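Phist (Plasmodium falciparum, PDB 4JLE) binds the virulence factor PfEMP1, probably through this three-helix PHIST domain, and travels with it to knobs on infected red blood cells. Local coordinates at residues E53-K56 with K57-N61; F86-F89 with E90-Y94; Q98-F101 with L102-A106; D77-K80 with M81-F84. All blocks are in the same frame, centred on the assembly; numbering follows the deposited sequence.

Interaction 1 of 4, residues E53-K56 with K57-N61; sequences EKFK and KVEEN
Four i to i+4 backbone hydrogen bonds join Glu53-Lys56 to Lys57-Glu60, all within helix 37-72 of the PHIST three-helix bundle. They are evenly made: Val58 N lies 3.1 Å from Lys54 O, and Glu59 N is likewise 3.1 Å from Phe55 O, with the N-H pointing at its acceptor at 159°. The polar end of Glu59 looks beyond the helix, since OE1 is hydrogen-bonded to His88 ND1 of helix 77-110. That bond probably steadies the carboxylate where it stacks on the Phe55 ring, the two planes 29° apart. Phe55 reaches this place because its CG stands anti to the backbone N (chi1 162°), which turns the ring toward the next turn of the helix. Glu59 CG sits over the same face, near the rim of the ring. Phe55 also packs against Met91 and Gln92 of helix 77-110, so the pair fills part of the seam between the two helices. Val58 faces another direction, onto Met138 of the second subunit, and its CG2 lies 3.4 Å from Lys54 O. Where the carboxylate lies over the ring, Phe55 CE2 is 3.5 Å from Glu59 OE2 and CZ of the same ring 3.7 Å from Glu59 CD.

Interaction 2 of 4, residues F86-F89 with E90-Y94; sequences FAHF and EMQGY
His88 CG is turned anti to the backbone N (chi1 168°), and Gln92 bends at chi2 (-88°); together these torsions bring the imidazole and the glutamine chain against each other one helical turn apart. Gln92 CG sits over one face of the ring, 3.9 Å from the centroid of the His88 ring, a CH-pi contact displaced toward the CE1-NE2 side. The amide is inclined to the imidazole by 42°, and Gln92 NE2 approaches His88 NE2 to 3.5 Å. On a neighbouring side of helix 77-110, Met91 bends at chi3 and brings its CE to 4.2 Å from Ala87 CB, one turn earlier. Beneath these side chains run the i to i+4 bonds of the helix, including Met91 N to Ala87 O at 2.9 Å. Met91 also packs on Glu59 and Ile62 of helix 37-72, joining two helices of the bundle, while Trp142 of the second subunit touches Glu90 and Met91. Phe86 meets Phe89 of the second subunit edge-to-face. The imidazole is thus held in two ways, by Gln92 over a face and by the bond from ND1 to Glu59; the nearby carboxylate would be expected to favour a protonated ring.

Interaction 3 of 4, residues Q98-F101 with L102-A106; sequences QEKF and LLEYA
Leu102 CB starts over the preceding turn, 3.6 Å from Gln98 O, and the chain then crosses the Gln98 side chain at a slant. With CG anti to the carbonyl carbon (chi1 -67°), the branch point leans back toward the start of the helix and meets two oxygens of one residue: Leu102 CG is 3.4 Å from Gln98 O and 3.5 Å from Gln98 OE1. From there the methyls part. CD1 goes to the glutamine, where Leu102 CD1 lies 3.4 Å from Gln98 OE1, and CD2 goes to the aromatic neighbour, at 3.8 Å from Phe101 CE2. The amide oxygen therefore rests against hydrocarbon, buried and with no polar partner in the model. All of this lies on helix 77-110, the middle long helix of the three-helix PHIST bundle, on a surface that meets the second subunit: Trp131 of that subunit packs on both Gln98 and Leu102, and its Tyr126 stacks on the Tyr105 ring. The next residue, Leu103, repeats the backward lean, its CD1 coming near the carboxylate of Glu99. Lys100 is fully extended and passes across Glu104, whose OE2 comes to 3.3 Å from Lys100 CE. Their charged ends remain apart, with Lys100 NZ 4.4 Å from Glu104 OE2, beyond salt-bridge range.

Interaction 4 of 4, residues D77-K80 with M81-F84; sequences DEYK and MRKF
In the first turns of helix 77-110, the middle long helix of the three-helix bundle, Met81 N lies 2.8 Å from Asp77 O in a nearly straight hydrogen bond (170°). Bends at chi2 and chi3 fold its chain back beside Lys80, leaving Met81 SD 3.8 Å from Lys80 CE. Arg82 follows, with its guanidinium almost perpendicular to the Tyr79 ring and NH2 at the ring edge, 3.6 Å from Tyr79 CD1. Lys83 takes the ring from above: a bend at chi2 (-66°) lays its chain over one face. Lys83 CG is 3.8 Å from the centroid of the Tyr79 ring in a CH-pi contact, and Lys83 CE lies near Tyr79 CE1. Its ammonium continues to a salt bridge with Glu149 of the second subunit, whose His153 also stacks on the Tyr79 ring. Last comes Phe84: Lys80 CG lies over one face of its ring, 4.1 Å from the centroid, a second CH-pi contact. Phe84 also stacks on Phe63 of helix 37-72, where Gln67 hydrogen-bonds Lys80 NZ, so this turn joins a neighbouring helix and the second subunit. Each lysine divides its work: methylenes lie on an aromatic face, while the ammonium is satisfied by a polar partner further off.

How the interactions relate
Interactions 4, 2 and 3 follow one another along helix 77-110, whereas interaction 1 lies on the preceding long helix, 37-72. Interactions 1 and 2 touch, through a side-chain bond that joins the two helices; their centres are about 12 Å apart. Interactions 3 and 4 sit on opposite sides of the chain's centre, their centres about 32 Å apart. All four are partly buried and touch the second subunit. Lysine methylenes on aromatic rings mark interaction 4, a carboxylate on a ring interaction 1, a glutamine on an imidazole interaction 2, and leucine packing interaction 3, which has the most buried residues.

Interaction 1 of 4, residues E53-K56 with K57-N61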
# COMPACT_ATOMS: atom_id res chain seq x y z
N GLU B 53 -2.06 11.49 6.39
CA GLU B 53 -2.94 12.62 6.07
C GLU B 53 -2.35 13.54 5.01
O GLU B 53 -3.09 14.01 4.14
CB GLU B 53 -3.24 13.46 7.31
CG GLU B 53 -4.22 12.81 8.27
CD GLU B 53 -4.17 13.35 9.68
OE1 GLU B 53 -3.68 14.49 9.89
OE2 GLU B 53 -4.61 12.61 10.60
N LYS B 54 -1.07 13.88 5.14
CA LYS B 54 -0.38 14.79 4.24
C LYS B 54 -0.29 14.18 2.82
O LYS B 54 -0.43 14.91 1.84
CB LYS B 54 1.02 15.12 4.79
CG LYS B 54 1.02 16.17 5.90
CD LYS B 54 2.44 16.44 6.42
CE LYS B 54 2.47 17.25 7.70
NZ LYS B 54 3.65 16.88 8.54
N PHE B 55 -0.09 12.84 2.74
CA PHE B 55 -0.01 12.10 1.49
C PHE B 55 -1.32 12.25 0.70
O PHE B 55 -1.28 12.48 -0.51
CB PHE B 55 0.33 10.61 1.76
CG PHE B 55 0.03 9.63 0.66
CD1 PHE B 55 0.88 9.50 -0.43
CD2 PHE B 55 -1.08 8.79 0.73
CE1 PHE B 55 0.59 8.59 -1.47
CE2 PHE B 55 -1.37 7.89 -0.30
CZ PHE B 55 -0.53 7.80 -1.40
N LYS B 56 -2.47 12.12 1.40
CA LYS B 56 -3.83 12.24 0.88
C LYS B 56 -4.08 13.64 0.35
O LYS B 56 -4.72 13.77 -0.69
CB LYS B 56 -4.86 11.88 1.94
CG LYS B 56 -5.39 10.46 1.74
CD LYS B 56 -6.39 10.03 2.82
CE LYS B 56 -5.79 9.09 3.85
NZ LYS B 56 -5.71 7.67 3.38
N LYS B 57 -3.54 14.68 1.02
CA LYS B 57 -3.63 16.06 0.56
C LYS B 57 -2.84 16.23 -0.77
O LYS B 57 -3.32 16.94 -1.65
CB LYS B 57 -3.15 17.06 1.60
CG LYS B 57 -4.14 17.30 2.74
CD LYS B 57 -3.49 18.20 3.80
CE LYS B 57 -4.26 18.31 5.09
NZ LYS B 57 -3.46 17.76 6.22
N VAL B 58 -1.67 15.57 -0.92
CA VAL B 58 -0.88 15.62 -2.16
C VAL B 58 -1.71 14.98 -3.30
O VAL B 58 -1.80 15.58 -4.37
CB VAL B 58 0.52 14.97 -2.06
CG1 VAL B 58 1.25 15.00 -3.41
CG2 VAL B 58 1.36 15.64 -0.97
N GLU B 59 -2.34 13.81 -3.06
CA GLU B 59 -3.17 13.14 -4.07
C GLU B 59 -4.32 14.01 -4.53
O GLU B 59 -4.57 14.08 -5.73
CB GLU B 59 -3.72 11.83 -3.55
CG GLU B 59 -2.68 10.72 -3.47
CD GLU B 59 -3.32 9.37 -3.17
OE1 GLU B 59 -3.17 8.44 -4.00
OE2 GLU B 59 -3.99 9.26 -2.12
N GLU B 60 -4.99 14.71 -3.59
CA GLU B 60 -6.08 15.64 -3.87
C GLU B 60 -5.60 16.75 -4.79
O GLU B 60 -6.28 17.09 -5.75
CB GLU B 60 -6.62 16.26 -2.56
CG GLU B 60 -7.52 15.35 -1.75
CD GLU B 60 -7.85 15.76 -0.31
OE1 GLU B 60 -7.60 16.93 0.06
OE2 GLU B 60 -8.35 14.89 0.44
N ASN B 61 -4.42 17.31 -4.49
CA ASN B 61 -3.81 18.39 -5.26
C ASN B 61 -3.48 17.93 -6.69
O ASN B 61 -3.70 18.70 -7.62
CB ASN B 61 -2.56 18.94 -4.54
CG ASN B 61 -2.88 19.68 -3.25
OD1 ASN B 61 -4.03 20.08 -2.99
ND2 ASN B 61 -1.87 19.87 -2.40

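Interaction 2 of 4, residues F86-F89 with E90-Y94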
# COMPACT_ATOMS: atom_id res chain seq x y z
N PHE B 86 -6.17 3.75 -10.66
CA PHE B 86 -4.88 3.08 -10.83
C PHE B 86 -3.68 3.94 -10.37
O PHE B 86 -2.71 3.38 -9.88
CB PHE B 86 -4.68 2.60 -12.27
CG PHE B 86 -5.66 1.52 -12.70
CD1 PHE B 86 -5.73 0.30 -12.02
CD2 PHE B 86 -6.44 1.68 -13.84
CE1 PHE B 86 -6.62 -0.70 -12.44
CE2 PHE B 86 -7.32 0.67 -14.26
CZ PHE B 86 -7.42 -0.51 -13.54
N ALA B 87 -3.76 5.27 -10.51
CA ALA B 87 -2.69 6.16 -10.06
C ALA B 87 -2.59 6.13 -8.53
O ALA B 87 -1.49 6.10 -7.99
CB ALA B 87 -2.96 7.57 -10.54
N HIS B 88 -3.76 6.10 -7.84
CA HIS B 88 -3.84 6.05 -6.38
C HIS B 88 -3.07 4.84 -5.83
O HIS B 88 -2.30 4.97 -4.87
CB HIS B 88 -5.31 6.03 -5.89
CG HIS B 88 -5.44 5.69 -4.43
ND1 HIS B 88 -4.96 6.54 -3.45
CD2 HIS B 88 -5.91 4.57 -3.84
CE1 HIS B 88 -5.16 5.91 -2.31
NE2 HIS B 88 -5.74 4.73 -2.49
N PHE B 89 -3.26 3.68 -6.49
CA PHE B 89 -2.63 2.39 -6.22
C PHE B 89 -1.13 2.44 -6.41
O PHE B 89 -0.37 1.86 -5.63
CB PHE B 89 -3.21 1.34 -7.17
CG PHE B 89 -4.64 0.91 -6.91
CD1 PHE B 89 -5.01 0.38 -5.66
CD2 PHE B 89 -5.58 0.91 -7.93
CE1 PHE B 89 -6.31 -0.06 -5.44
CE2 PHE B 89 -6.90 0.48 -7.70
CZ PHE B 89 -7.24 -0.04 -6.46
N GLU B 90 -0.69 3.08 -7.48
CA GLU B 90 0.74 3.22 -7.80
C GLU B 90 1.44 4.13 -6.76
O GLU B 90 2.52 3.78 -6.29
CB GLU B 90 0.91 3.77 -9.20
CG GLU B 90 0.39 2.83 -10.27
CD GLU B 90 0.76 3.28 -11.67
OE1 GLU B 90 -0.07 3.94 -12.33
OE2 GLU B 90 1.92 3.02 -12.08
N MET B 91 0.78 5.24 -6.36
CA MET B 91 1.28 6.18 -5.35
C MET B 91 1.37 5.51 -3.97
O MET B 91 2.40 5.68 -3.30
CB MET B 91 0.45 7.46 -5.31
CG MET B 91 0.62 8.27 -6.57
SD MET B 91 -0.17 9.89 -6.58
CE MET B 91 -1.85 9.50 -6.92
N GLN B 92 0.35 4.68 -3.59
CA GLN B 92 0.37 3.88 -2.36
C GLN B 92 1.57 2.96 -2.36
O GLN B 92 2.29 2.90 -1.37
CB GLN B 92 -0.92 3.06 -2.17
CG GLN B 92 -2.18 3.89 -1.86
CD GLN B 92 -2.42 4.17 -0.38
OE1 GLN B 92 -1.59 4.79 0.30
NE2 GLN B 92 -3.58 3.76 0.14
N GLY B 93 1.83 2.32 -3.51
CA GLY B 93 2.96 1.42 -3.72
C GLY B 93 4.31 2.07 -3.45
O GLY B 93 5.18 1.48 -2.79
N TYR B 94 4.50 3.30 -3.94
CA TYR B 94 5.72 4.06 -3.72
C TYR B 94 5.84 4.50 -2.26
O TYR B 94 6.94 4.44 -1.72
CB TYR B 94 5.76 5.27 -4.65
CG TYR B 94 6.37 4.92 -5.99
CD1 TYR B 94 7.75 4.78 -6.14
CD2 TYR B 94 5.56 4.66 -7.10
CE1 TYR B 94 8.32 4.44 -7.36
CE2 TYR B 94 6.12 4.36 -8.34
CZ TYR B 94 7.50 4.24 -8.47
OH TYR B 94 8.05 3.93 -9.69

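Interaction 3 of 4, residues Q98-F101 with L102-A106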
# COMPACT_ATOMS: atom_id res chain seq x y z
N GLN B 98 8.86 3.54 0.52
CA GLN B 98 9.52 4.60 1.27
C GLN B 98 9.43 4.30 2.78
O GLN B 98 10.44 4.41 3.49
CB GLN B 98 8.88 5.97 0.93
CG GLN B 98 9.43 7.15 1.76
CD GLN B 98 10.86 7.54 1.45
OE1 GLN B 98 11.76 7.43 2.28
NE2 GLN B 98 11.09 8.04 0.25
N GLU B 99 8.24 3.92 3.26
CA GLU B 99 8.04 3.58 4.66
C GLU B 99 8.89 2.37 5.06
O GLU B 99 9.48 2.40 6.12
CB GLU B 99 6.58 3.34 4.96
CG GLU B 99 6.31 3.38 6.45
CD GLU B 99 5.01 2.76 6.88
OE1 GLU B 99 4.05 2.76 6.07
OE2 GLU B 99 4.92 2.33 8.05
N LYS B 100 8.99 1.35 4.19
CA LYS B 100 9.79 0.14 4.39
C LYS B 100 11.26 0.51 4.62
O LYS B 100 11.86 0.04 5.60
CB LYS B 100 9.64 -0.83 3.19
CG LYS B 100 10.54 -2.06 3.28
CD LYS B 100 10.30 -3.04 2.15
CE LYS B 100 11.27 -4.19 2.27
NZ LYS B 100 11.55 -4.85 0.97
N PHE B 101 11.82 1.36 3.75
CA PHE B 101 13.20 1.82 3.90
C PHE B 101 13.40 2.59 5.25
O PHE B 101 14.42 2.40 5.93
CB PHE B 101 13.59 2.72 2.71
CG PHE B 101 14.79 3.62 2.97
CD1 PHE B 101 16.09 3.12 2.92
CD2 PHE B 101 14.61 4.97 3.26
CE1 PHE B 101 17.19 3.96 3.18
CE2 PHE B 101 15.71 5.80 3.52
CZ PHE B 101 16.99 5.28 3.48
N LEU B 102 12.44 3.49 5.59
CA LEU B 102 12.52 4.31 6.79
C LEU B 102 12.31 3.49 8.05
O LEU B 102 12.89 3.83 9.07
CB LEU B 102 11.54 5.49 6.72
CG LEU B 102 11.86 6.55 5.65
CD1 LEU B 102 10.71 7.51 5.49
CD2 LEU B 102 13.18 7.29 5.94
N LEU B 103 11.52 2.39 7.99
CA LEU B 103 11.34 1.51 9.14
C LEU B 103 12.63 0.75 9.38
O LEU B 103 13.02 0.59 10.53
CB LEU B 103 10.19 0.53 8.92
CG LEU B 103 8.77 1.02 9.13
CD1 LEU B 103 7.79 0.09 8.43
CD2 LEU B 103 8.42 1.14 10.62
N GLU B 104 13.30 0.30 8.29
CA GLU B 104 14.58 -0.41 8.35
C GLU B 104 15.65 0.52 8.86
O GLU B 104 16.45 0.12 9.70
CB GLU B 104 14.96 -0.97 6.96
CG GLU B 104 14.18 -2.22 6.56
CD GLU B 104 14.26 -2.68 5.11
OE1 GLU B 104 15.19 -2.25 4.38
OE2 GLU B 104 13.40 -3.49 4.71
N TYR B 105 15.65 1.78 8.38
CA TYR B 105 16.61 2.80 8.82
C TYR B 105 16.49 3.01 10.33
O TYR B 105 17.49 2.99 11.04
CB TYR B 105 16.39 4.14 8.07
CG TYR B 105 17.34 5.23 8.55
CD1 TYR B 105 18.63 5.33 8.03
CD2 TYR B 105 16.98 6.10 9.58
CE1 TYR B 105 19.52 6.29 8.51
CE2 TYR B 105 17.87 7.05 10.06
CZ TYR B 105 19.14 7.16 9.51
OH TYR B 105 20.03 8.11 9.95
N ALA B 106 15.25 3.23 10.81
CA ALA B 106 14.95 3.48 12.22
C ALA B 106 15.27 2.26 13.06
O ALA B 106 15.81 2.43 14.14
CB ALA B 106 13.49 3.88 12.40

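Interaction 4 of 4, residues D77-K80 with M81-F84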
# COMPACT_ATOMS: atom_id res chain seq x y z
N ASP B 77 -15.93 10.95 -17.49
CA ASP B 77 -15.72 10.52 -16.12
C ASP B 77 -15.24 9.07 -16.01
O ASP B 77 -14.38 8.79 -15.16
CB ASP B 77 -17.00 10.74 -15.33
CG ASP B 77 -17.29 12.21 -15.04
OD1 ASP B 77 -16.36 13.05 -15.22
OD2 ASP B 77 -18.43 12.52 -14.62
N GLU B 78 -15.73 8.18 -16.87
CA GLU B 78 -15.34 6.77 -16.89
C GLU B 78 -13.81 6.65 -17.01
O GLU B 78 -13.20 5.99 -16.17
CB GLU B 78 -16.04 6.05 -18.05
CG GLU B 78 -16.16 4.55 -17.85
CD GLU B 78 -16.50 3.79 -19.12
OE1 GLU B 78 -17.70 3.60 -19.40
OE2 GLU B 78 -15.55 3.41 -19.85
N TYR B 79 -13.21 7.35 -18.00
CA TYR B 79 -11.76 7.38 -18.23
C TYR B 79 -11.03 8.03 -17.03
O TYR B 79 -10.06 7.47 -16.52
CB TYR B 79 -11.42 8.12 -19.53
CG TYR B 79 -9.93 8.29 -19.75
CD1 TYR B 79 -9.19 7.31 -20.40
CD2 TYR B 79 -9.27 9.44 -19.33
CE1 TYR B 79 -7.82 7.46 -20.61
CE2 TYR B 79 -7.90 9.61 -19.55
CZ TYR B 79 -7.18 8.61 -20.16
OH TYR B 79 -5.84 8.78 -20.38
N LYS B 80 -11.51 9.21 -16.58
CA LYS B 80 -10.96 9.98 -15.48
C LYS B 80 -10.86 9.15 -14.18
O LYS B 80 -9.79 9.11 -13.57
CB LYS B 80 -11.83 11.23 -15.24
CG LYS B 80 -11.40 12.08 -14.03
CD LYS B 80 -12.50 13.04 -13.63
CE LYS B 80 -12.60 13.16 -12.13
NZ LYS B 80 -13.51 14.27 -11.74
N MET B 81 -11.96 8.49 -13.76
CA MET B 81 -12.02 7.73 -12.53
C MET B 81 -11.17 6.47 -12.57
O MET B 81 -10.49 6.18 -11.58
CB MET B 81 -13.47 7.39 -12.18
CG MET B 81 -14.31 8.64 -11.84
SD MET B 81 -13.57 9.80 -10.64
CE MET B 81 -13.68 8.84 -9.17
N ARG B 82 -11.16 5.76 -13.69
CA ARG B 82 -10.36 4.55 -13.91
C ARG B 82 -8.86 4.88 -13.81
O ARG B 82 -8.11 4.13 -13.19
CB ARG B 82 -10.72 3.96 -15.29
CG ARG B 82 -9.70 3.02 -15.93
CD ARG B 82 -10.31 2.20 -17.05
NE ARG B 82 -10.94 3.01 -18.10
CZ ARG B 82 -10.32 3.46 -19.20
NH1 ARG B 82 -9.04 3.19 -19.41
NH2 ARG B 82 -10.98 4.18 -20.09
N LYS B 83 -8.44 6.01 -14.39
CA LYS B 83 -7.05 6.44 -14.38
C LYS B 83 -6.66 6.93 -13.01
O LYS B 83 -5.57 6.60 -12.55
CB LYS B 83 -6.76 7.49 -15.48
CG LYS B 83 -6.88 6.96 -16.90
CD LYS B 83 -5.82 5.93 -17.24
CE LYS B 83 -6.23 5.04 -18.38
NZ LYS B 83 -5.08 4.32 -18.97
N PHE B 84 -7.57 7.64 -12.31
CA PHE B 84 -7.34 8.13 -10.95
C PHE B 84 -7.19 6.97 -9.97
O PHE B 84 -6.31 6.99 -9.09
CB PHE B 84 -8.48 9.05 -10.50
CG PHE B 84 -8.39 10.49 -10.97
CD1 PHE B 84 -7.45 10.88 -11.93
CD2 PHE B 84 -9.24 11.46 -10.45
CE1 PHE B 84 -7.38 12.20 -12.36
CE2 PHE B 84 -9.16 12.79 -10.89
CZ PHE B 84 -8.24 13.15 -11.86